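Local coordinates for double Glycine Motif Protease domain from AMS/PCAT Transporter (Lachnospiraceae bacterium C6A11, PDB 6MPZ), which probably cleaves leader peptides at a double-glycine motif as a C39-family cysteine protease, coupled to peptide export by its AMS/PCAT transporter, at residues V16-Q21 and N116-D122; Q47-C52 and A67-Y71; E74-Y80 and G136-K142; T90-I94 and V104-F108. The contacts are given in a common frame with arbitrary orientation. Residue numbers count along the deposited sequence, not the author numbering.

Interaction 1. Residues V16-Q21 and N116-D122; sequences VPVIMQ and NDPAKGD
Val16-Gln21 runs as an extended but irregular chain over the strand end Asn116-Asp117 and the turn after it. Asn116 (chi1 m) sends ND2 to Val16 O, a 2.8 Å hydrogen bond, while its OD1 bonds Lys106 NZ. Asp117 OD1 accepts from Ala119 N at 2.8 Å, an Asx turn. Pro118 sits opposite Met20 (CA-CA 4.5 Å); Pro118 O accepts a hydrogen bond from Gln21 N at 2.9 Å. Ala119 CB meets NE2 of Gln21 (chi1 p) at 3.5 Å. Lys120 and Gly121 both face Asp117 in a classic beta bulge. Met20, m at chi1, chi2 and chi3, curls over it, with SD 3.4 Å from Gly121 N. The backbone angles at Gly121 (92/-157) would press a CB against the preceding carbonyl O, calling for glycine; Asp122 CB closes on Val18 CG2 at 3.8 Å. With OD1 also bonded to His101 NE2, Asp117 is probably the acid of a Cys27-His101-Asp117 triad. Gln21, against Cys27 and the bound peptide, is placed consistently with the oxyanion-hole glutamine of papain-like proteases.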
loop_
_atom_site.group_PDB
_atom_site.type_symbol
_atom_site.label_atom_id
_atom_site.label_comp_id
_atom_site.label_asym_id
_atom_site.label_seq_id
_atom_site.Cartn_x
_atom_site.Cartn_y
_atom_site.Cartn_z
ATOM N N VAL A 16 2.070 12.127 -1.107
ATOM C CA VAL A 16 3.017 10.991 -1.161
ATOM C C VAL A 16 3.836 11.072 -2.431
ATOM O O VAL A 16 3.271 11.136 -3.522
ATOM C CB VAL A 16 2.295 9.602 -1.151
ATOM C CG1 VAL A 16 3.299 8.461 -1.071
ATOM C CG2 VAL A 16 1.343 9.496 0.037
ATOM N N PRO A 17 5.175 11.011 -2.299
ATOM C CA PRO A 17 6.005 11.090 -3.487
ATOM C C PRO A 17 5.834 9.883 -4.393
ATOM O O PRO A 17 5.574 8.772 -3.892
ATOM C CB PRO A 17 7.421 11.174 -2.936
ATOM C CG PRO A 17 7.354 10.761 -1.519
ATOM C CD PRO A 17 5.962 10.909 -1.049
ATOM N N VAL A 18 5.922 10.118 -5.702
ATOM C CA VAL A 18 5.904 9.062 -6.698
ATOM C C VAL A 18 7.269 8.320 -6.851
ATOM O O VAL A 18 8.273 8.959 -7.115
ATOM C CB VAL A 18 5.490 9.656 -8.064
ATOM C CG1 VAL A 18 5.641 8.629 -9.208
ATOM C CG2 VAL A 18 4.069 10.183 -7.968
ATOM N N ILE A 19 7.274 6.981 -6.662
ATOM C CA ILE A 19 8.419 6.083 -6.962
ATOM C C ILE A 19 7.927 5.034 -7.935
ATOM O O ILE A 19 6.928 4.361 -7.652
ATOM C CB ILE A 19 8.961 5.358 -5.726
ATOM C CG1 ILE A 19 9.509 6.348 -4.733
ATOM C CG2 ILE A 19 10.087 4.383 -6.103
ATOM C CD1 ILE A 19 9.920 5.770 -3.393
ATOM N N MET A 20 8.581 4.904 -9.084
ATOM C CA MET A 20 8.149 3.944 -10.111
ATOM C C MET A 20 8.819 2.611 -9.824
ATOM O O MET A 20 9.932 2.564 -9.263
ATOM C CB MET A 20 8.502 4.439 -11.510
ATOM C CG MET A 20 7.934 5.812 -11.864
ATOM S SD MET A 20 6.131 5.819 -12.045
ATOM C CE MET A 20 5.867 4.802 -13.507
ATOM N N GLN A 21 8.141 1.511 -10.165
ATOM C CA GLN A 21 8.807 0.205 -10.138
ATOM C C GLN A 21 9.822 0.189 -11.285
ATOM O O GLN A 21 9.492 0.610 -12.408
ATOM C CB GLN A 21 7.819 -0.946 -10.278
ATOM C CG GLN A 21 7.116 -1.055 -11.632
ATOM C CD GLN A 21 5.893 -1.946 -11.593
ATOM O OE1 GLN A 21 5.488 -2.406 -10.548
ATOM N NE2 GLN A 21 5.292 -2.184 -12.746
ATOM N N ASN A 116 -0.881 6.401 -6.208
ATOM C CA ASN A 116 0.459 6.316 -6.839
ATOM C C ASN A 116 0.611 4.874 -7.257
ATOM O O ASN A 116 0.786 3.997 -6.424
ATOM C CB ASN A 116 1.566 6.731 -5.841
ATOM C CG ASN A 116 1.679 8.256 -5.673
ATOM O OD1 ASN A 116 1.062 9.022 -6.439
ATOM N ND2 ASN A 116 2.433 8.704 -4.638
ATOM N N ASP A 117 0.427 4.639 -8.553
ATOM C CA ASP A 117 0.570 3.345 -9.159
ATOM C C ASP A 117 2.053 3.182 -9.591
ATOM O O ASP A 117 2.545 3.965 -10.400
ATOM C CB ASP A 117 -0.347 3.248 -10.383
ATOM C CG ASP A 117 -0.284 1.886 -11.060
ATOM O OD1 ASP A 117 0.738 1.134 -10.980
ATOM O OD2 ASP A 117 -1.286 1.543 -11.693
ATOM N N PRO A 118 2.767 2.157 -9.070
ATOM C CA PRO A 118 4.198 1.996 -9.430
ATOM C C PRO A 118 4.461 1.760 -10.925
ATOM O O PRO A 118 5.569 2.014 -11.391
ATOM C CB PRO A 118 4.650 0.801 -8.594
ATOM C CG PRO A 118 3.644 0.633 -7.535
ATOM C CD PRO A 118 2.344 1.193 -8.043
ATOM N N ALA A 119 3.453 1.287 -11.656
ATOM C CA ALA A 119 3.531 1.124 -13.121
ATOM C C ALA A 119 3.182 2.370 -13.902
ATOM O O ALA A 119 3.513 2.445 -15.071
ATOM C CB ALA A 119 2.626 -0.017 -13.580
ATOM N N LYS A 120 2.460 3.321 -13.301
ATOM C CA LYS A 120 1.961 4.486 -14.051
ATOM C C LYS A 120 2.285 5.846 -13.469
ATOM O O LYS A 120 2.210 6.799 -14.199
ATOM C CB LYS A 120 0.445 4.344 -14.290
ATOM C CG LYS A 120 0.114 3.168 -15.205
ATOM C CD LYS A 120 -1.282 3.238 -15.812
ATOM C CE LYS A 120 -2.396 2.997 -14.800
ATOM N NZ LYS A 120 -3.638 3.719 -15.201
ATOM N N GLY A 121 2.695 5.943 -12.192
ATOM C CA GLY A 121 2.848 7.241 -11.530
ATOM C C GLY A 121 1.556 7.633 -10.797
ATOM O O GLY A 121 0.738 6.769 -10.421
ATOM N N ASP A 122 1.392 8.925 -10.571
ATOM C CA ASP A 122 0.213 9.432 -9.862
ATOM C C ASP A 122 -1.031 9.522 -10.777
ATOM O O ASP A 122 -1.005 10.199 -11.796
ATOM C CB ASP A 122 0.494 10.712 -9.063
ATOM C CG ASP A 122 0.754 11.908 -9.921
ATOM O OD1 ASP A 122 1.712 11.883 -10.684
ATOM O OD2 ASP A 122 0.013 12.886 -9.810
#

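Interaction 2. Residues Q47-C52 and A67-Y71; sequences QVRVDC and AARNY
Gln47-Cys52 lies in helix 45-52, and Ala67-Tyr71 is the last turn of helix 61-70 plus the residue after it. The first keeps helical angles, with Asp51 N bonded to Gln47 O at 2.9 Å and Cys52 N to Val48 O at 2.8 Å. Tyr71 (-84/10) is the first residue to leave the helical conformation, although its N still reaches Ala67 O at 3.2 Å. The backbones come closest at Asp51 and Ala67, CA-CA 5.6 Å, where the small alanine lets them in: Ala67 CB lies 3.6 Å from Asp51 O and 4.2 Å from Cys52 SG. Tyr71, chi1 m, reaches across beside it so that OH donates a very short hydrogen bond, 2.4 Å, to Asp51 OD2 (Asp51 chi1 m). Gln47 NE2 bonds the other carboxylate oxygen, Asp51 OD1, at 3.1 Å, so the acid is held from its own helix and from the residue that follows the neighbouring one. Helix 27-38 packs against both: its Leu36 touches Val48 and Tyr71, its Leu32 Cys52 and Ala68.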
loop_
_atom_site.group_PDB
_atom_site.type_symbol
_atom_site.label_atom_id
_atom_site.label_comp_id
_atom_site.label_asym_id
_atom_site.label_seq_id
_atom_site.Cartn_x
_atom_site.Cartn_y
_atom_site.Cartn_z
ATOM N N GLN A 47 17.262 -2.154 -0.819
ATOM C CA GLN A 47 17.054 -2.832 0.449
ATOM C C GLN A 47 15.576 -3.236 0.630
ATOM O O GLN A 47 15.287 -4.350 1.077
ATOM C CB GLN A 47 17.546 -1.931 1.606
ATOM C CG GLN A 47 17.629 -2.643 2.956
ATOM C CD GLN A 47 18.668 -3.734 2.975
ATOM O OE1 GLN A 47 19.842 -3.447 2.711
ATOM N NE2 GLN A 47 18.266 -5.003 3.289
ATOM N N VAL A 48 14.648 -2.348 0.240
ATOM C CA VAL A 48 13.217 -2.602 0.379
ATOM C C VAL A 48 12.801 -3.846 -0.448
ATOM O O VAL A 48 12.001 -4.674 0.017
ATOM C CB VAL A 48 12.351 -1.374 -0.010
ATOM C CG1 VAL A 48 10.859 -1.690 0.132
ATOM C CG2 VAL A 48 12.716 -0.119 0.795
ATOM N N ARG A 49 13.328 -3.959 -1.663
ATOM C CA ARG A 49 13.002 -5.095 -2.545
ATOM C C ARG A 49 13.346 -6.397 -1.846
ATOM O O ARG A 49 12.553 -7.322 -1.789
ATOM C CB ARG A 49 13.834 -5.087 -3.807
ATOM C CG ARG A 49 13.535 -4.042 -4.836
ATOM C CD ARG A 49 14.337 -4.358 -6.092
ATOM N NE ARG A 49 14.449 -3.190 -6.938
ATOM C CZ ARG A 49 15.568 -2.538 -7.264
ATOM N NH1 ARG A 49 16.777 -2.916 -6.848
ATOM N NH2 ARG A 49 15.457 -1.476 -8.065
ATOM N N VAL A 50 14.559 -6.436 -1.330
ATOM C CA VAL A 50 15.096 -7.625 -0.684
ATOM C C VAL A 50 14.353 -7.920 0.608
ATOM O O VAL A 50 14.082 -9.069 0.887
ATOM C CB VAL A 50 16.639 -7.461 -0.514
ATOM C CG1 VAL A 50 17.138 -7.916 0.836
ATOM C CG2 VAL A 50 17.324 -8.167 -1.667
ATOM N N ASP A 51 14.019 -6.892 1.381
ATOM C CA ASP A 51 13.268 -7.092 2.628
ATOM C C ASP A 51 11.814 -7.471 2.382
ATOM O O ASP A 51 11.235 -8.138 3.196
ATOM C CB ASP A 51 13.337 -5.874 3.535
ATOM C CG ASP A 51 14.760 -5.561 3.980
ATOM O OD1 ASP A 51 15.628 -6.422 3.866
ATOM O OD2 ASP A 51 15.005 -4.452 4.455
ATOM N N CYS A 52 11.238 -7.086 1.245
ATOM C CA CYS A 52 9.889 -7.524 0.890
ATOM C C CYS A 52 9.873 -8.921 0.305
ATOM O O CYS A 52 8.806 -9.500 0.100
ATOM C CB CYS A 52 9.249 -6.542 -0.102
ATOM S SG CYS A 52 8.736 -5.009 0.716
ATOM N N ALA A 67 8.292 -6.475 6.630
ATOM C CA ALA A 67 9.344 -5.500 6.294
ATOM C C ALA A 67 9.003 -4.115 6.874
ATOM O O ALA A 67 9.859 -3.479 7.467
ATOM C CB ALA A 67 9.547 -5.427 4.778
ATOM N N ALA A 68 7.733 -3.690 6.776
ATOM C CA ALA A 68 7.304 -2.398 7.325
ATOM C C ALA A 68 7.536 -2.339 8.845
ATOM O O ALA A 68 7.970 -1.310 9.383
ATOM C CB ALA A 68 5.843 -2.167 7.002
ATOM N N ARG A 69 7.252 -3.449 9.519
ATOM C CA ARG A 69 7.407 -3.558 10.985
ATOM C C ARG A 69 8.844 -3.457 11.430
ATOM O O ARG A 69 9.108 -2.816 12.427
ATOM C CB ARG A 69 6.807 -4.854 11.518
ATOM C CG ARG A 69 5.298 -4.847 11.575
ATOM C CD ARG A 69 4.764 -6.151 12.189
ATOM N NE ARG A 69 3.356 -6.368 11.825
ATOM C CZ ARG A 69 2.859 -7.392 11.133
ATOM N NH1 ARG A 69 3.619 -8.383 10.704
ATOM N NH2 ARG A 69 1.552 -7.437 10.886
ATOM N N ASN A 70 9.768 -4.084 10.703
ATOM C CA ASN A 70 11.195 -3.960 11.002
ATOM C C ASN A 70 11.709 -2.532 10.794
ATOM O O ASN A 70 12.651 -2.121 11.463
ATOM C CB ASN A 70 12.042 -4.953 10.195
ATOM C CG ASN A 70 11.952 -6.381 10.739
ATOM O OD1 ASN A 70 11.943 -7.337 9.970
ATOM N ND2 ASN A 70 11.891 -6.537 12.069
ATOM N N TYR A 71 11.085 -1.768 9.899
ATOM C CA TYR A 71 11.423 -0.340 9.732
ATOM C C TYR A 71 10.712 0.598 10.717
ATOM O O TYR A 71 10.745 1.811 10.532
ATOM C CB TYR A 71 11.106 0.128 8.310
ATOM C CG TYR A 71 11.779 -0.635 7.194
ATOM C CD1 TYR A 71 13.137 -0.982 7.251
ATOM C CD2 TYR A 71 11.057 -0.958 6.031
ATOM C CE1 TYR A 71 13.748 -1.655 6.208
ATOM C CE2 TYR A 71 11.652 -1.638 4.978
ATOM C CZ TYR A 71 12.994 -1.978 5.062
ATOM O OH TYR A 71 13.548 -2.641 3.979
#

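Interaction 3. Residues E74-Y80 and G136-K142; sequences EAKGYRY and GICLIFK. With 16P (3,6,9,12,15,18-hexaoxaicosane), chain I.
A bound polyether, 16P, probably from the crystallisation medium, lies at one end of this strand pair: Arg79 NH1 is 2.7 Å from 16P O1 at the guanidinium edge, while Ile137 CD1 covers one face, 3.5 Å from Arg79 NH1. Strands Glu74-Arg79 and Ile137-Lys142 are antiparallel (153° between directions, axes 4.7 Å apart). Three hydrogen-bonded pairs join them: Glu74 N-Lys142 O 2.7 Å and Lys142 N-Glu74 O 2.9 Å; Lys76 N-Ile140 O 3.0 Å and Ile140 N-Lys76 O 2.9 Å; Tyr78 N-Cys138 O and Cys138 N-Tyr78 O, both 2.9 Å. Tyr80 N to Gly136 O, 2.8 Å, continues the register. At Gly136 the chain turns a corner, at angles (118/-20) that call for glycine. Ala75, Arg79, Ile137, Leu139 and Phe141 point to one face, with Gly77 leaving a gap there; Ala75 CB meets Phe141 CD1 at 3.6 Å. On the other, Ile140 CG1 packs 4.0 Å from Tyr78 CD1, Cys138 SG stands at the Tyr80 ring edge, 5.2 Å from its centroid, and Lys76 NZ forms a salt bridge with Glu74 OE2, 3.2 Å. Strand 74-79 is outermost within this chain; the bound peptide hydrogen-bonds to its Gly77 and Arg79, consistent with leader recognition there. Strand 137-142 pairs onward with 93-97, helix 61-70 packs on the Ala75-Phe141 face, and helix 82-88 meets Tyr80 and Cys138 on the other.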
loop_
_atom_site.group_PDB
_atom_site.type_symbol
_atom_site.label_atom_id
_atom_site.label_comp_id
_atom_site.label_asym_id
_atom_site.label_seq_id
_atom_site.Cartn_x
_atom_site.Cartn_y
_atom_site.Cartn_z
ATOM N N GLU A 74 4.009 0.368 12.699
ATOM C CA GLU A 74 2.996 -0.607 13.030
ATOM C C GLU A 74 2.233 -0.867 11.723
ATOM O O GLU A 74 1.933 0.073 10.971
ATOM C CB GLU A 74 2.069 -0.077 14.107
ATOM C CG GLU A 74 1.242 -1.165 14.736
ATOM C CD GLU A 74 -0.144 -0.709 15.130
ATOM O OE1 GLU A 74 -0.268 0.303 15.854
ATOM O OE2 GLU A 74 -1.098 -1.380 14.692
ATOM N N ALA A 75 1.950 -2.131 11.440
ATOM C CA ALA A 75 1.343 -2.548 10.196
ATOM C C ALA A 75 0.307 -3.685 10.373
ATOM O O ALA A 75 0.640 -4.759 10.910
ATOM C CB ALA A 75 2.449 -2.997 9.246
ATOM N N LYS A 76 -0.892 -3.479 9.817
ATOM C CA LYS A 76 -1.978 -4.445 9.885
ATOM C C LYS A 76 -2.644 -4.631 8.526
ATOM O O LYS A 76 -2.751 -3.696 7.760
ATOM C CB LYS A 76 -3.004 -3.979 10.905
ATOM C CG LYS A 76 -2.512 -4.144 12.347
ATOM C CD LYS A 76 -3.599 -3.910 13.386
ATOM C CE LYS A 76 -3.900 -2.433 13.646
ATOM N NZ LYS A 76 -4.170 -2.092 15.088
ATOM N N GLY A 77 -3.065 -5.855 8.241
ATOM C CA GLY A 77 -3.798 -6.208 7.011
ATOM C C GLY A 77 -5.301 -6.398 7.245
ATOM O O GLY A 77 -5.719 -7.200 8.076
ATOM N N TYR A 78 -6.113 -5.705 6.456
ATOM C CA TYR A 78 -7.547 -5.812 6.536
ATOM C C TYR A 78 -8.123 -6.224 5.204
ATOM O O TYR A 78 -7.581 -5.905 4.157
ATOM C CB TYR A 78 -8.149 -4.457 6.867
ATOM C CG TYR A 78 -7.946 -3.976 8.281
ATOM C CD1 TYR A 78 -6.851 -3.248 8.619
ATOM C CD2 TYR A 78 -8.894 -4.211 9.252
ATOM C CE1 TYR A 78 -6.678 -2.768 9.903
ATOM C CE2 TYR A 78 -8.740 -3.729 10.540
ATOM C CZ TYR A 78 -7.622 -3.007 10.843
ATOM O OH TYR A 78 -7.448 -2.541 12.113
ATOM N N ARG A 79 -9.241 -6.938 5.274
ATOM C CA ARG A 79 -10.159 -7.078 4.174
ATOM C C ARG A 79 -11.318 -6.091 4.437
ATOM O O ARG A 79 -11.946 -6.125 5.504
ATOM C CB ARG A 79 -10.685 -8.480 4.102
ATOM C CG ARG A 79 -11.761 -8.692 3.071
ATOM C CD ARG A 79 -12.002 -10.184 2.907
ATOM N NE ARG A 79 -12.017 -10.430 1.491
ATOM C CZ ARG A 79 -11.115 -11.086 0.784
ATOM N NH1 ARG A 79 -10.098 -11.736 1.337
ATOM N NH2 ARG A 79 -11.321 -11.156 -0.537
ATOM N N TYR A 80 -11.545 -5.214 3.453
ATOM C CA TYR A 80 -12.529 -4.147 3.504
ATOM C C TYR A 80 -13.281 -4.223 2.193
ATOM O O TYR A 80 -12.685 -4.411 1.169
ATOM C CB TYR A 80 -11.867 -2.790 3.500
ATOM C CG TYR A 80 -11.245 -2.295 4.784
ATOM C CD1 TYR A 80 -11.810 -2.541 6.006
ATOM C CD2 TYR A 80 -10.100 -1.501 4.743
ATOM C CE1 TYR A 80 -11.235 -2.038 7.188
ATOM C CE2 TYR A 80 -9.511 -1.003 5.922
ATOM C CZ TYR A 80 -10.090 -1.272 7.119
ATOM O OH TYR A 80 -9.510 -0.781 8.240
ATOM N N GLY A 136 -10.013 -5.806 -2.226
ATOM C CA GLY A 136 -10.467 -5.894 -0.867
ATOM C C GLY A 136 -9.381 -5.890 0.165
ATOM O O GLY A 136 -9.689 -5.583 1.337
ATOM N N ILE A 137 -8.131 -6.205 -0.219
ATOM C CA ILE A 137 -7.021 -6.299 0.759
ATOM C C ILE A 137 -6.268 -4.938 0.873
ATOM O O ILE A 137 -5.831 -4.388 -0.123
ATOM C CB ILE A 137 -5.994 -7.408 0.394
ATOM C CG1 ILE A 137 -6.678 -8.778 0.151
ATOM C CG2 ILE A 137 -4.955 -7.540 1.494
ATOM C CD1 ILE A 137 -7.484 -9.350 1.317
ATOM N N CYS A 138 -6.058 -4.478 2.113
ATOM C CA CYS A 138 -5.593 -3.167 2.409
ATOM C C CYS A 138 -4.601 -3.268 3.534
ATOM O O CYS A 138 -4.921 -3.826 4.570
ATOM C CB CYS A 138 -6.754 -2.275 2.874
ATOM S SG CYS A 138 -6.264 -0.610 3.415
ATOM N N LEU A 139 -3.416 -2.709 3.338
ATOM C CA LEU A 139 -2.412 -2.718 4.376
ATOM C C LEU A 139 -2.370 -1.304 4.913
ATOM O O LEU A 139 -2.197 -0.388 4.154
ATOM C CB LEU A 139 -1.050 -3.167 3.817
ATOM C CG LEU A 139 -1.077 -4.425 2.897
ATOM C CD1 LEU A 139 0.282 -4.695 2.251
ATOM C CD2 LEU A 139 -1.633 -5.652 3.609
ATOM N N ILE A 140 -2.490 -1.191 6.240
ATOM C CA ILE A 140 -2.755 0.011 6.976
ATOM C C ILE A 140 -1.568 0.194 7.915
ATOM O O ILE A 140 -1.118 -0.773 8.548
ATOM C CB ILE A 140 -4.095 -0.148 7.743
ATOM C CG1 ILE A 140 -5.286 -0.127 6.760
ATOM C CG2 ILE A 140 -4.253 0.891 8.865
ATOM C CD1 ILE A 140 -5.695 1.271 6.336
ATOM N N PHE A 141 -1.019 1.411 7.953
ATOM C CA PHE A 141 0.231 1.673 8.659
ATOM C C PHE A 141 0.062 2.829 9.607
ATOM O O PHE A 141 -0.727 3.736 9.354
ATOM C CB PHE A 141 1.381 1.980 7.687
ATOM C CG PHE A 141 1.603 0.911 6.651
ATOM C CD1 PHE A 141 2.381 -0.203 6.937
ATOM C CD2 PHE A 141 1.038 1.010 5.386
ATOM C CE1 PHE A 141 2.563 -1.185 5.993
ATOM C CE2 PHE A 141 1.240 0.024 4.460
ATOM C CZ PHE A 141 2.000 -1.058 4.751
ATOM N N LYS A 142 0.828 2.789 10.688
ATOM C CA LYS A 142 0.783 3.791 11.735
ATOM C C LYS A 142 2.222 3.854 12.286
ATOM O O LYS A 142 2.896 2.816 12.368
ATOM C CB LYS A 142 -0.238 3.351 12.807
ATOM C CG LYS A 142 -0.139 3.919 14.215
ATOM C CD LYS A 142 -1.452 4.451 14.818
ATOM C CE LYS A 142 -1.619 5.912 14.406
ATOM N NZ LYS A 142 -2.792 6.636 14.976
HETATM C C1 16P I . -7.530 -13.427 -0.115
HETATM C C2 16P I . -7.593 -13.972 1.327
HETATM O O1 16P I . -8.962 -14.123 1.781
HETATM C C3 16P I . -9.183 -14.488 3.149
HETATM C C4 16P I . -10.695 -14.368 3.423
HETATM O O2 16P I . -10.938 -14.065 4.819
HETATM C C5 16P I . -10.928 -12.654 5.005
HETATM C C6 16P I . -11.190 -12.075 6.396
HETATM O O3 16P I . -12.462 -11.400 6.237
HETATM C C7 16P I . -12.720 -10.303 7.075
HETATM C C8 16P I . -14.167 -9.862 6.938
HETATM O O4 16P I . -14.576 -9.828 5.523
HETATM C C9 16P I . -14.924 -8.555 4.997
HETATM C C10 16P I . -16.035 -8.610 3.970
HETATM O O5 16P I . -17.269 -8.360 4.678
HETATM C C11 16P I . -18.443 -8.230 3.855
HETATM C C12 16P I . -19.550 -9.222 4.268
HETATM O O6 16P I . -20.440 -9.563 3.173
HETATM C C13 16P I . -20.180 -10.785 2.451
HETATM C C14 16P I . -21.070 -10.953 1.227
#

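Interaction 4. Residues T90-I94 and V104-F108; sequences TFPCI and VLKGF
The Phe91 ring is the main bump here and the bare backbone of Gly107 the hollow that takes it: Gly107 CA stands 3.8 Å from the ring centroid and only 6° off the normal, a CH-pi contact. Phe91 CE1 rests 3.9 Å from Leu105 CD2, its CZ 4.0 Å from Phe108 CE2, and its CB 3.1 Å from Lys106 O. A cis peptide bond precedes Pro92, whose CB fits against Val104 CG1 at 3.8 Å. From Cys93 the chain is strand, antiparallel to 104-108. Cys93 and Leu105 form a hydrogen-bonded pair, with Cys93 N to Leu105 O at 3.1 Å and Leu105 N to Cys93 O at 2.8 Å; Ile94 and Val104 follow as a non-hydrogen-bonded pair. Past this register Lys106 and Gly107 both face Tyr114 in a classic beta bulge, and the angles at Gly107 (148/-163) themselves call for glycine. Together these strands make the central beta hairpin of the antiparallel sheet that, in papain-like peptidases, packs against the cysteine-bearing helix, here 27-38.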
loop_
_atom_site.group_PDB
_atom_site.type_symbol
_atom_site.label_atom_id
_atom_site.label_comp_id
_atom_site.label_asym_id
_atom_site.label_seq_id
_atom_site.Cartn_x
_atom_site.Cartn_y
_atom_site.Cartn_z
ATOM N N THR A 90 -7.083 4.785 6.446
ATOM C CA THR A 90 -6.186 5.888 6.717
ATOM C C THR A 90 -5.125 5.862 5.638
ATOM O O THR A 90 -4.855 4.801 5.062
ATOM C CB THR A 90 -5.567 5.744 8.107
ATOM O OG1 THR A 90 -4.609 4.664 8.115
ATOM C CG2 THR A 90 -6.664 5.471 9.098
ATOM N N PHE A 91 -4.534 7.033 5.369
ATOM C CA PHE A 91 -3.701 7.256 4.186
ATOM C C PHE A 91 -2.332 7.819 4.539
ATOM O O PHE A 91 -2.210 8.605 5.476
ATOM C CB PHE A 91 -4.444 8.114 3.169
ATOM C CG PHE A 91 -5.869 7.684 2.988
ATOM C CD1 PHE A 91 -6.165 6.530 2.309
ATOM C CD2 PHE A 91 -6.929 8.409 3.563
ATOM C CE1 PHE A 91 -7.497 6.092 2.172
ATOM C CE2 PHE A 91 -8.255 7.979 3.438
ATOM C CZ PHE A 91 -8.540 6.813 2.730
ATOM N N PRO A 92 -1.274 7.384 3.839
ATOM C CA PRO A 92 -1.356 6.406 2.733
ATOM C C PRO A 92 -1.522 4.970 3.267
ATOM O O PRO A 92 -1.208 4.684 4.440
ATOM C CB PRO A 92 0.012 6.562 2.065
ATOM C CG PRO A 92 0.918 6.832 3.230
ATOM C CD PRO A 92 0.125 7.729 4.137
ATOM N N CYS A 93 -2.020 4.109 2.422
ATOM C CA CYS A 93 -2.145 2.669 2.702
ATOM C C CYS A 93 -1.825 1.958 1.384
ATOM O O CYS A 93 -1.874 2.589 0.291
ATOM C CB CYS A 93 -3.573 2.275 3.188
ATOM S SG CYS A 93 -4.940 2.670 2.033
ATOM N N ILE A 94 -1.531 0.668 1.466
ATOM C CA ILE A 94 -1.238 -0.115 0.269
ATOM C C ILE A 94 -2.440 -1.006 0.013
ATOM O O ILE A 94 -2.965 -1.615 0.957
ATOM C CB ILE A 94 0.073 -0.971 0.432
ATOM C CG1 ILE A 94 1.314 -0.053 0.586
ATOM C CG2 ILE A 94 0.265 -1.857 -0.784
ATOM C CD1 ILE A 94 2.629 -0.735 0.918
ATOM N N VAL A 104 -0.361 2.424 -4.163
ATOM C CA VAL A 104 -0.496 3.229 -2.936
ATOM C C VAL A 104 -1.723 4.124 -3.007
ATOM O O VAL A 104 -1.811 4.938 -3.921
ATOM C CB VAL A 104 0.713 4.125 -2.688
ATOM C CG1 VAL A 104 0.498 4.943 -1.393
ATOM C CG2 VAL A 104 1.946 3.267 -2.563
ATOM N N LEU A 105 -2.640 3.965 -2.043
ATOM C CA LEU A 105 -3.857 4.792 -1.973
ATOM C C LEU A 105 -3.605 6.009 -1.075
ATOM O O LEU A 105 -3.264 5.854 0.151
ATOM C CB LEU A 105 -5.061 3.993 -1.470
ATOM C CG LEU A 105 -6.447 4.674 -1.328
ATOM C CD1 LEU A 105 -6.882 5.341 -2.619
ATOM C CD2 LEU A 105 -7.530 3.695 -0.922
ATOM N N LYS A 106 -3.749 7.194 -1.685
ATOM C CA LYS A 106 -3.523 8.458 -1.015
ATOM C C LYS A 106 -4.790 9.038 -0.404
ATOM O O LYS A 106 -4.693 9.779 0.576
ATOM C CB LYS A 106 -2.928 9.475 -1.969
ATOM C CG LYS A 106 -1.558 9.072 -2.509
ATOM C CD LYS A 106 -1.008 10.133 -3.431
ATOM C CE LYS A 106 -1.741 10.074 -4.750
ATOM N NZ LYS A 106 -1.254 11.063 -5.701
ATOM N N GLY A 107 -5.947 8.665 -0.966
ATOM C CA GLY A 107 -7.275 9.018 -0.457
ATOM C C GLY A 107 -8.277 9.164 -1.575
ATOM O O GLY A 107 -8.017 8.755 -2.707
ATOM N N PHE A 108 -9.391 9.821 -1.248
ATOM C CA PHE A 108 -10.543 10.027 -2.141
ATOM C C PHE A 108 -10.932 11.502 -2.150
ATOM O O PHE A 108 -10.754 12.209 -1.140
ATOM C CB PHE A 108 -11.722 9.209 -1.637
ATOM C CG PHE A 108 -11.461 7.714 -1.598
ATOM C CD1 PHE A 108 -11.606 6.923 -2.747
ATOM C CD2 PHE A 108 -11.081 7.087 -0.408
ATOM C CE1 PHE A 108 -11.358 5.570 -2.717
ATOM C CE2 PHE A 108 -10.827 5.716 -0.374
ATOM C CZ PHE A 108 -10.976 4.958 -1.518
#

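Overall arrangement
From the N terminus, interaction 1 opens at 16-21 and closes only at 116-122, joining the segment before helix 27-38 to the end of strand 112-117 and the turn after it. Within that span, interaction 2 makes a short local closure between helices 45-52 and 61-70. Interaction 3 starts next, at 74-80, and ends at 136-142, so it crosses interaction 1. Interaction 4, the hairpin contact, falls within both long loops, while interaction 2 finishes before either 3 or 4 begins. The sheet links interactions 1, 3 and 4: Asn116 N pairs with Val104 O, and Leu139 N with Ile94 O. Arg69 NH2 reaches Ala75 O, tying the helical half to the sheet's outer strand.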